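Local coordinates for putative flavoprotein decarboxylase (Streptomyces olivoviridis, PDB 6JLS), which acts as an FMN-dependent cysteine decarboxylase in the biosynthesis of thioviridamide, at residues 85-90 with 122-127; 103-108 with 117-122; 147-152 with 157-162. One frame throughout, in Å; residues are numbered along the deposited sequence.

Contact 1 (85-90 with 122-127)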
loop_
_atom_site.group_PDB
_atom_site.type_symbol
_atom_site.label_atom_id
_atom_site.label_comp_id
_atom_site.label_asym_id
_atom_site.label_seq_id
_atom_site.Cartn_x
_atom_site.Cartn_y
_atom_site.Cartn_z
ATOM N N PRO A 85 -14.221 1.446 25.520
ATOM C CA PRO A 85 -13.474 2.061 26.629
ATOM C C PRO A 85 -13.809 3.526 26.814
ATOM O O PRO A 85 -13.751 4.028 27.945
ATOM C CB PRO A 85 -12.009 1.860 26.220
ATOM C CG PRO A 85 -12.046 1.775 24.742
ATOM C CD PRO A 85 -13.331 1.084 24.401
ATOM N N HIS A 86 -14.183 4.219 25.737
ATOM C CA HIS A 86 -14.574 5.616 25.858
ATOM C C HIS A 86 -15.852 5.763 26.677
ATOM O O HIS A 86 -15.999 6.734 27.431
ATOM C CB HIS A 86 -14.720 6.233 24.466
ATOM C CG HIS A 86 -15.742 5.565 23.600
ATOM N ND1 HIS A 86 -15.680 4.230 23.262
ATOM C CD2 HIS A 86 -16.836 6.059 22.975
ATOM C CE1 HIS A 86 -16.698 3.929 22.478
ATOM N NE2 HIS A 86 -17.415 5.021 22.287
ATOM N N VAL A 87 -16.779 4.804 26.564
ATOM C CA VAL A 87 -18.030 4.897 27.315
ATOM C C VAL A 87 -17.792 4.578 28.788
ATOM O O VAL A 87 -18.424 5.161 29.681
ATOM C CB VAL A 87 -19.099 3.978 26.692
ATOM C CG1 VAL A 87 -20.380 3.997 27.526
ATOM C CG2 VAL A 87 -19.377 4.398 25.252
ATOM N N ARG A 88 -16.866 3.659 29.067
ATOM C CA ARG A 88 -16.419 3.474 30.440
ATOM C C ARG A 88 -15.836 4.769 30.993
ATOM O O ARG A 88 -16.101 5.138 32.141
ATOM C CB ARG A 88 -15.394 2.347 30.505
ATOM C CG ARG A 88 -15.160 1.773 31.904
ATOM C CD ARG A 88 -13.936 0.849 31.939
ATOM N NE ARG A 88 -13.928 -0.115 30.836
ATOM C CZ ARG A 88 -13.114 -0.041 29.782
ATOM N NH1 ARG A 88 -12.231 0.948 29.692
ATOM N NH2 ARG A 88 -13.179 -0.955 28.818
ATOM N N ILE A 89 -15.061 5.485 30.180
ATOM C CA ILE A 89 -14.433 6.724 30.635
ATOM C C ILE A 89 -15.478 7.817 30.843
ATOM O O ILE A 89 -15.390 8.606 31.791
ATOM C CB ILE A 89 -13.331 7.155 29.645
ATOM C CG1 ILE A 89 -12.074 6.319 29.869
ATOM C CG2 ILE A 89 -13.016 8.630 29.790
ATOM C CD1 ILE A 89 -10.957 6.633 28.912
ATOM N N ALA A 90 -16.483 7.880 29.970
ATOM C CA ALA A 90 -17.586 8.808 30.209
ATOM C C ALA A 90 -18.235 8.543 31.561
ATOM O O ALA A 90 -18.453 9.472 32.346
ATOM C CB ALA A 90 -18.627 8.706 29.096
ATOM N N VAL A 122 -19.671 12.454 25.105
ATOM C CA VAL A 122 -20.543 13.493 25.647
ATOM C C VAL A 122 -21.949 12.948 25.839
ATOM O O VAL A 122 -22.550 13.103 26.908
ATOM C CB VAL A 122 -20.539 14.740 24.739
ATOM C CG1 VAL A 122 -21.619 15.761 25.199
ATOM C CG2 VAL A 122 -19.164 15.385 24.735
ATOM N N MET A 123 -22.491 12.280 24.816
ATOM C CA MET A 123 -23.867 11.801 24.924
ATOM C C MET A 123 -24.021 10.666 25.931
ATOM O O MET A 123 -25.143 10.414 26.379
ATOM C CB MET A 123 -24.394 11.369 23.561
ATOM C CG MET A 123 -24.684 12.542 22.661
ATOM S SD MET A 123 -25.597 12.060 21.197
ATOM C CE MET A 123 -27.129 11.496 21.958
ATOM N N ALA A 124 -22.934 9.984 26.306
ATOM C CA ALA A 124 -22.989 8.963 27.344
ATOM C C ALA A 124 -22.760 9.525 28.740
ATOM O O ALA A 124 -23.016 8.828 29.726
ATOM C CB ALA A 124 -21.955 7.859 27.067
ATOM N N ALA A 125 -22.291 10.757 28.847
ATOM C CA ALA A 125 -21.890 11.295 30.132
ATOM C C ALA A 125 -23.105 11.752 30.925
ATOM O O ALA A 125 -24.039 12.351 30.381
ATOM C CB ALA A 125 -20.919 12.461 29.942
ATOM N N GLU A 126 -23.078 11.463 32.224
ATOM C CA GLU A 126 -24.091 11.926 33.160
ATOM C C GLU A 126 -23.554 12.978 34.120
ATOM O O GLU A 126 -24.323 13.546 34.907
ATOM C CB GLU A 126 -24.662 10.733 33.924
ATOM C CG GLU A 126 -25.511 9.844 33.042
ATOM C CD GLU A 126 -26.177 8.738 33.815
ATOM O OE1 GLU A 126 -25.452 7.929 34.431
ATOM O OE2 GLU A 126 -27.423 8.689 33.823
ATOM N N CYS A 127 -22.261 13.267 34.049
ATOM C CA CYS A 127 -21.622 14.336 34.793
ATOM C C CYS A 127 -21.851 15.675 34.097
ATOM O O CYS A 127 -22.327 15.723 32.960
ATOM C CB CYS A 127 -20.129 14.033 34.898
ATOM S SG CYS A 127 -19.355 13.834 33.270
HETATM O O HOH W 1 -20.807 10.404 33.799
#
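Val87 holds CG1 trans to its backbone N (chi1 176°), and this branch lies beside Ala124, with CG1 4.2 Å from Ala124 CB. The same rotation places the other methyl, CG2, over one face of the neighbouring His86 ring, 3.6 Å above its plane and offset toward the rim, so the two branches of one valine serve different partners. One turn further along the helix, Ala90 directs its methyl toward 122-127 and meets Ala124 CB at 4.0 Å. Ala124 CB therefore touches both Val87 and Ala90, residues i and i+3 on the same helical face. Ala90 CB also reaches Ala125 CB at 4.5 Å, and the short alanine side chains let the CA atoms of Ala90 and Ala125 come within 5.0 Å of each other. In the Rossmann-like three-layer alpha/beta fold of the flavin-containing cysteine decarboxylase family, this joins helix 85-91, which leads into central strand 95-101, to the last turn of helix 117-124, from which the chain runs on to strand 129-133. Ala125 is already extended (psi 139°), and the chain beyond it is linked to the helix by water 1. The water donates to Ala90 O at 2.9 Å and accepts from Glu126 N at 3.0 Å, bridging two main-chain groups. Ala125 and Cys127 rest on Val96 of strand 95-101. Ala124 also packs on Asn136 of the second subunit, and Ala125 O takes a weak hydrogen bond from Lys142 NZ of that subunit.

Contact 2 (103-108 with 117-122). With FMN (flavin mononucleotide), chain B; FMN (flavin mononucleotide), chain C.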
loop_
_atom_site.group_PDB
_atom_site.type_symbol
_atom_site.label_atom_id
_atom_site.label_comp_id
_atom_site.label_asym_id
_atom_site.label_seq_id
_atom_site.Cartn_x
_atom_site.Cartn_y
_atom_site.Cartn_z
ATOM N N ALA A 103 -18.252 24.186 15.218
ATOM C CA ALA A 103 -19.645 24.225 14.788
ATOM C C ALA A 103 -20.151 22.824 14.477
ATOM O O ALA A 103 -21.276 22.463 14.851
ATOM C CB ALA A 103 -19.797 25.132 13.564
ATOM N N ALA A 104 -19.305 22.007 13.833
ATOM C CA ALA A 104 -19.723 20.679 13.400
ATOM C C ALA A 104 -20.008 19.795 14.597
ATOM O O ALA A 104 -21.034 19.108 14.642
ATOM C CB ALA A 104 -18.662 20.042 12.496
ATOM N N THR A 105 -19.118 19.819 15.589
ATOM C CA THR A 105 -19.314 19.001 16.781
ATOM C C THR A 105 -20.510 19.480 17.607
ATOM O O THR A 105 -21.312 18.662 18.080
ATOM C CB THR A 105 -18.028 18.992 17.604
ATOM O OG1 THR A 105 -17.081 18.162 16.937
ATOM C CG2 THR A 105 -18.267 18.428 18.995
ATOM N N LEU A 106 -20.641 20.796 17.796
ATOM C CA LEU A 106 -21.831 21.348 18.438
ATOM C C LEU A 106 -23.100 20.944 17.690
ATOM O O LEU A 106 -24.111 20.571 18.307
ATOM C CB LEU A 106 -21.710 22.871 18.503
ATOM C CG LEU A 106 -20.570 23.444 19.338
ATOM C CD1 LEU A 106 -20.407 24.921 19.036
ATOM C CD2 LEU A 106 -20.842 23.234 20.821
ATOM N N GLY A 107 -23.058 20.997 16.354
ATOM C CA GLY A 107 -24.232 20.643 15.573
ATOM C C GLY A 107 -24.599 19.182 15.718
ATOM O O GLY A 107 -25.784 18.833 15.772
ATOM N N LYS A 108 -23.593 18.307 15.800
ATOM C CA LYS A 108 -23.862 16.881 15.969
ATOM C C LYS A 108 -24.450 16.605 17.346
ATOM O O LYS A 108 -25.456 15.896 17.470
ATOM C CB LYS A 108 -22.584 16.075 15.772
ATOM C CG LYS A 108 -22.005 16.061 14.362
ATOM C CD LYS A 108 -20.764 15.165 14.308
ATOM C CE LYS A 108 -20.066 15.270 12.955
ATOM N NZ LYS A 108 -18.825 14.444 12.828
ATOM N N ILE A 117 -16.007 9.115 18.594
ATOM C CA ILE A 117 -15.741 8.831 20.001
ATOM C C ILE A 117 -15.986 10.059 20.876
ATOM O O ILE A 117 -16.498 9.939 21.993
ATOM C CB ILE A 117 -14.307 8.277 20.139
ATOM C CG1 ILE A 117 -14.345 6.753 20.276
ATOM C CG2 ILE A 117 -13.546 8.919 21.279
ATOM C CD1 ILE A 117 -14.925 6.052 19.071
ATOM N N VAL A 118 -15.654 11.259 20.391
ATOM C CA VAL A 118 -15.885 12.460 21.198
ATOM C C VAL A 118 -17.386 12.674 21.442
ATOM O O VAL A 118 -17.822 12.866 22.588
ATOM C CB VAL A 118 -15.230 13.694 20.551
ATOM C CG1 VAL A 118 -15.812 14.986 21.161
ATOM C CG2 VAL A 118 -13.715 13.657 20.764
ATOM N N THR A 119 -18.198 12.643 20.378
ATOM C CA THR A 119 -19.634 12.846 20.556
ATOM C C THR A 119 -20.274 11.711 21.342
ATOM O O THR A 119 -21.245 11.944 22.074
ATOM C CB THR A 119 -20.334 13.004 19.204
ATOM O OG1 THR A 119 -19.941 11.931 18.329
ATOM C CG2 THR A 119 -19.973 14.349 18.569
ATOM N N GLN A 120 -19.755 10.481 21.212
ATOM C CA GLN A 120 -20.286 9.378 22.011
ATOM C C GLN A 120 -19.980 9.567 23.493
ATOM O O GLN A 120 -20.811 9.241 24.352
ATOM C CB GLN A 120 -19.720 8.050 21.525
ATOM C CG GLN A 120 -20.307 7.568 20.224
ATOM C CD GLN A 120 -19.471 6.464 19.637
ATOM O OE1 GLN A 120 -19.123 5.512 20.327
ATOM N NE2 GLN A 120 -19.095 6.606 18.368
ATOM N N ILE A 121 -18.789 10.089 23.815
ATOM C CA ILE A 121 -18.453 10.337 25.213
ATOM C C ILE A 121 -19.404 11.362 25.820
ATOM O O ILE A 121 -19.906 11.178 26.932
ATOM C CB ILE A 121 -16.985 10.771 25.343
ATOM C CG1 ILE A 121 -16.055 9.546 25.270
ATOM C CG2 ILE A 121 -16.762 11.514 26.658
ATOM C CD1 ILE A 121 -14.584 9.903 24.975
ATOM N N VAL A 122 -19.671 12.454 25.105
ATOM C CA VAL A 122 -20.543 13.493 25.647
ATOM C C VAL A 122 -21.949 12.948 25.839
ATOM O O VAL A 122 -22.550 13.103 26.908
ATOM C CB VAL A 122 -20.539 14.740 24.739
ATOM C CG1 VAL A 122 -21.619 15.761 25.199
ATOM C CG2 VAL A 122 -19.164 15.385 24.735
HETATM N N1 FMN B . -14.564 24.862 12.519
HETATM C C2 FMN B . -15.066 25.429 13.669
HETATM O O2 FMN B . -16.226 25.197 14.000
HETATM N N3 FMN B . -14.276 26.259 14.437
HETATM C C4 FMN B . -12.974 26.527 14.064
HETATM O O4 FMN B . -12.262 27.266 14.748
HETATM C C4A FMN B . -12.467 25.953 12.905
HETATM N N5 FMN B . -11.166 26.212 12.522
HETATM C C5A FMN B . -10.653 25.652 11.371
HETATM C C6 FMN B . -9.343 25.937 11.011
HETATM C C7 FMN B . -8.804 25.376 9.853
HETATM C C7M FMN B . -7.379 25.701 9.483
HETATM C C8 FMN B . -9.589 24.524 9.052
HETATM C C8M FMN B . -9.012 23.914 7.802
HETATM C C9 FMN B . -10.911 24.244 9.422
HETATM C C9A FMN B . -11.444 24.811 10.585
HETATM N N10 FMN B . -12.753 24.550 10.971
HETATM C C10 FMN B . -13.264 25.117 12.128
HETATM C "C1'" FMN B . -13.615 23.633 10.152
HETATM C "C2'" FMN B . -13.649 22.257 10.838
HETATM O "O2'" FMN B . -12.366 21.656 10.903
HETATM C "C3'" FMN B . -14.615 21.308 10.144
HETATM O "O3'" FMN B . -15.925 21.774 10.362
HETATM C "C4'" FMN B . -14.432 19.896 10.697
HETATM O "O4'" FMN B . -15.144 18.909 9.970
HETATM C "C5'" FMN B . -14.833 19.829 12.164
HETATM O "O5'" FMN B . -14.729 18.471 12.520
HETATM P P FMN B . -14.993 17.977 14.018
HETATM O O1P FMN B . -15.993 18.907 14.681
HETATM O O2P FMN B . -15.576 16.581 13.976
HETATM O O3P FMN B . -13.704 18.015 14.798
HETATM N N1 FMN C . -24.359 3.291 19.565
HETATM C C2 FMN C . -25.716 3.126 19.733
HETATM O O2 FMN C . -26.479 4.032 19.411
HETATM N N3 FMN C . -26.212 1.956 20.270
HETATM C C4 FMN C . -25.356 0.938 20.640
HETATM O O4 FMN C . -25.793 -0.111 21.118
HETATM C C4A FMN C . -23.987 1.104 20.467
HETATM N N5 FMN C . -23.121 0.092 20.832
HETATM C C5A FMN C . -21.761 0.248 20.670
HETATM C C6 FMN C . -20.915 -0.786 21.052
HETATM C C7 FMN C . -19.537 -0.651 20.891
HETATM C C7M FMN C . -18.640 -1.787 21.314
HETATM C C8 FMN C . -19.004 0.533 20.344
HETATM C C8M FMN C . -17.516 0.685 20.166
HETATM C C9 FMN C . -19.864 1.572 19.964
HETATM C C9A FMN C . -21.246 1.428 20.128
HETATM N N10 FMN C . -22.119 2.445 19.761
HETATM C C10 FMN C . -23.485 2.285 19.927
HETATM C "C1'" FMN C . -21.589 3.714 19.158
HETATM C "C2'" FMN C . -21.790 3.649 17.635
HETATM O "O2'" FMN C . -21.064 2.586 17.041
HETATM C "C3'" FMN C . -21.406 4.959 16.962
HETATM O "O3'" FMN C . -22.344 5.940 17.337
HETATM C "C4'" FMN C . -21.383 4.769 15.446
HETATM O "O4'" FMN C . -20.839 5.876 14.747
HETATM C "C5'" FMN C . -22.777 4.470 14.913
HETATM O "O5'" FMN C . -22.643 4.430 13.512
HETATM P P FMN C . -23.877 4.064 12.564
HETATM O O1P FMN C . -25.167 4.499 13.234
HETATM O O2P FMN C . -23.727 4.812 11.257
HETATM O O3P FMN C . -23.923 2.573 12.345
#
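Thr119 turns its methyl toward helix 103-110, where CG2 lies 4.2 Å from Lys108 CB and 4.4 Å from Thr105 CG2. Thr105 has two sides: chi1 of -74° sets OG1 beside the backbone N and leaves CG2 anti to it, so that methyl faces Thr119 while OG1 donates to phosphate oxygen O1P of FMN (chain B) at 2.6 Å. At the first turn of the same helix, Ala103 N gives flavin O2 of this FMN a nearly straight bond of 2.6 Å (N-H...O 164°). Lys108 extends past the phosphate, its NZ 4.1 Å from O2P and salt-bridged to Asp115. Gln120 leaves its helix in another direction and brings its amide alongside the ribityl chain of FMN (chain C), with NE2 3.2 Å from C3'. In the next shell, Ser24 OG bonds Thr105 OG1, Thr102 OG1 receives Thr105 N, and Asn116 OD1 pairs with Thr119 OG1. Cys114 of the third subunit packs on Ala103 and Ala104, placing the pocket at a subunit interface. Within the chain, Leu106 packs helix 103-110 onto strands 95-101 and 129-133, and Val118 and Ile121 settle helix 117-124 on Ala50 of strand 46-51.

Contact 3 (147-152 with 157-162)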
loop_
_atom_site.group_PDB
_atom_site.type_symbol
_atom_site.label_atom_id
_atom_site.label_comp_id
_atom_site.label_asym_id
_atom_site.label_seq_id
_atom_site.Cartn_x
_atom_site.Cartn_y
_atom_site.Cartn_z
ATOM N N ARG A 147 -29.700 27.896 17.212
ATOM C CA ARG A 147 -30.616 26.846 17.643
ATOM C C ARG A 147 -29.866 25.649 18.215
ATOM O O ARG A 147 -30.331 25.025 19.176
ATOM C CB ARG A 147 -31.512 26.402 16.486
ATOM C CG ARG A 147 -32.553 27.430 16.051
ATOM C CD ARG A 147 -33.642 26.782 15.190
ATOM N NE ARG A 147 -33.063 25.999 14.103
ATOM C CZ ARG A 147 -32.720 26.520 12.930
ATOM N NH1 ARG A 147 -32.908 27.810 12.713
ATOM N NH2 ARG A 147 -32.181 25.759 11.982
ATOM N N ASN A 148 -28.712 25.312 17.644
ATOM C CA ASN A 148 -27.937 24.216 18.200
ATOM C C ASN A 148 -27.512 24.521 19.633
ATOM O O ASN A 148 -27.583 23.650 20.510
ATOM C CB ASN A 148 -26.729 23.931 17.306
ATOM C CG ASN A 148 -27.111 23.255 16.007
ATOM O OD1 ASN A 148 -28.171 22.638 15.900
ATOM N ND2 ASN A 148 -26.240 23.355 15.010
ATOM N N LEU A 149 -27.068 25.755 19.891
ATOM C CA LEU A 149 -26.718 26.147 21.253
ATOM C C LEU A 149 -27.938 26.083 22.176
ATOM O O LEU A 149 -27.835 25.642 23.331
ATOM C CB LEU A 149 -26.112 27.550 21.243
ATOM C CG LEU A 149 -24.905 27.776 20.317
ATOM C CD1 LEU A 149 -24.392 29.204 20.443
ATOM C CD2 LEU A 149 -23.770 26.788 20.602
ATOM N N ASP A 150 -29.111 26.496 21.676
ATOM C CA ASP A 150 -30.345 26.296 22.431
ATOM C C ASP A 150 -30.539 24.828 22.782
ATOM O O ASP A 150 -30.832 24.489 23.934
ATOM C CB ASP A 150 -31.556 26.794 21.640
ATOM C CG ASP A 150 -31.558 28.300 21.427
ATOM O OD1 ASP A 150 -30.793 29.015 22.120
ATOM O OD2 ASP A 150 -32.346 28.757 20.562
ATOM N N ALA A 151 -30.381 23.939 21.799
ATOM C CA ALA A 151 -30.566 22.516 22.067
ATOM C C ALA A 151 -29.516 22.004 23.058
ATOM O O ALA A 151 -29.835 21.215 23.954
ATOM C CB ALA A 151 -30.528 21.728 20.749
ATOM N N LEU A 152 -28.261 22.449 22.916
ATOM C CA LEU A 152 -27.196 21.975 23.795
ATOM C C LEU A 152 -27.472 22.350 25.238
ATOM O O LEU A 152 -27.173 21.594 26.171
ATOM C CB LEU A 152 -25.859 22.555 23.335
ATOM C CG LEU A 152 -25.402 21.886 22.041
ATOM C CD1 LEU A 152 -24.266 22.636 21.410
ATOM C CD2 LEU A 152 -25.022 20.438 22.296
ATOM N N PHE A 157 -26.215 21.026 29.218
ATOM C CA PHE A 157 -24.810 21.350 29.023
ATOM C C PHE A 157 -24.567 22.831 29.303
ATOM O O PHE A 157 -25.432 23.683 29.082
ATOM C CB PHE A 157 -24.372 21.013 27.586
ATOM C CG PHE A 157 -24.537 19.556 27.204
ATOM C CD1 PHE A 157 -24.664 18.562 28.179
ATOM C CD2 PHE A 157 -24.539 19.173 25.864
ATOM C CE1 PHE A 157 -24.805 17.215 27.829
ATOM C CE2 PHE A 157 -24.675 17.816 25.504
ATOM C CZ PHE A 157 -24.810 16.843 26.498
ATOM N N VAL A 158 -23.362 23.140 29.764
ATOM C CA VAL A 158 -22.932 24.514 30.001
ATOM C C VAL A 158 -22.210 25.011 28.755
ATOM O O VAL A 158 -21.182 24.448 28.361
ATOM C CB VAL A 158 -22.022 24.605 31.236
ATOM C CG1 VAL A 158 -21.512 26.018 31.416
ATOM C CG2 VAL A 158 -22.758 24.125 32.479
ATOM N N VAL A 159 -22.736 26.055 28.123
ATOM C CA VAL A 159 -22.166 26.593 26.892
ATOM C C VAL A 159 -21.447 27.880 27.247
ATOM O O VAL A 159 -22.085 28.877 27.601
ATOM C CB VAL A 159 -23.234 26.841 25.821
ATOM C CG1 VAL A 159 -22.586 27.419 24.562
ATOM C CG2 VAL A 159 -24.000 25.564 25.514
ATOM N N ALA A 160 -20.119 27.861 27.135
ATOM C CA ALA A 160 -19.270 28.990 27.503
ATOM C C ALA A 160 -18.938 29.808 26.260
ATOM O O ALA A 160 -17.871 29.669 25.664
ATOM C CB ALA A 160 -17.998 28.493 28.181
ATOM N N GLU A 161 -19.857 30.683 25.878
ATOM C CA GLU A 161 -19.580 31.634 24.814
ATOM C C GLU A 161 -18.661 32.738 25.333
ATOM O O GLU A 161 -18.579 32.973 26.542
ATOM C CB GLU A 161 -20.886 32.230 24.286
ATOM C CG GLU A 161 -21.898 31.201 23.805
ATOM C CD GLU A 161 -23.076 31.835 23.088
ATOM O OE1 GLU A 161 -22.843 32.763 22.287
ATOM O OE2 GLU A 161 -24.231 31.411 23.329
ATOM N N PRO A 162 -17.939 33.433 24.435
ATOM C CA PRO A 162 -17.886 33.212 22.985
ATOM C C PRO A 162 -16.922 32.109 22.579
ATOM O O PRO A 162 -16.239 32.282 21.571
ATOM C CB PRO A 162 -17.409 34.563 22.453
ATOM C CG PRO A 162 -16.554 35.098 23.546
ATOM C CD PRO A 162 -17.203 34.651 24.828
#
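Leu149 and Leu152, one turn apart on helix 143-154, meet Phe157, Val159 and Glu161 on and around strand 158-159, the outermost of this chain's sheet. With strand 129-133 before it, this is a beta-alpha-beta crossover of the parallel sheet, the helix packing on the strand that follows it. Val159 stands between the two leucines and offers a different methyl to each. Its CG1, trans to the backbone N (chi1 179°), lies 4.2 Å from Leu149 CD2, the two side chains meeting at about a right angle; its CG2 lies 4.2 Å from Leu152 CB. Leu152 and Phe157 slant across one another, and Leu152 CD2 touches the ring at CD2, 3.8 Å away. That ring continues onto Val129 and Leu131 of the adjoining strand, while Leu152 reaches back to Leu106 and Leu109 of helix 103-110, so Leu152 touches both the neighbouring helix and the ring that lies on the sheet. Glu161 approaches Leu149 from the opposite direction. Its carboxylate oxygen OE2 comes 3.6 Å from Leu149 CD1 and also forms a long, weak ion pair with Arg153; this side chain is poorly ordered, at the exposed margin of the contact. Farther round the helix, Asn148 ND2 bonds Asn111 O of the third subunit. The polar tie between helix and strand is made by main chain: Phe157 N donates to Leu152 O at 3.2 Å, a bent bond (N-H...O 141°) that nevertheless lies in the carbonyl plane, and the same oxygen sits 3.2 Å from Phe157 CB.

Helix 117-124 is common to contacts 1 and 2, whose centres lie 12 Å apart, and Val122 belongs to both. His86 NE2 of contact 1 is 2.6 Å from Gln120 OE1 of contact 2, a probable hydrogen bond that would steady the glutamine beside FMN (chain C). Ala90 CB also packs 3.5 Å from Ile121 O. Contact 3, about 12 Å from contact 2 between centres, leans on helix 103-110 from its other side: Leu106 CD2 meets Leu152 CD1 at 3.5 Å, in the same turn whose Ala103 N and Thr105 OG1 bond FMN (chain B). Val122 CG1 reaches Phe157 CZ at 3.6 Å, connecting contact 3 to both others.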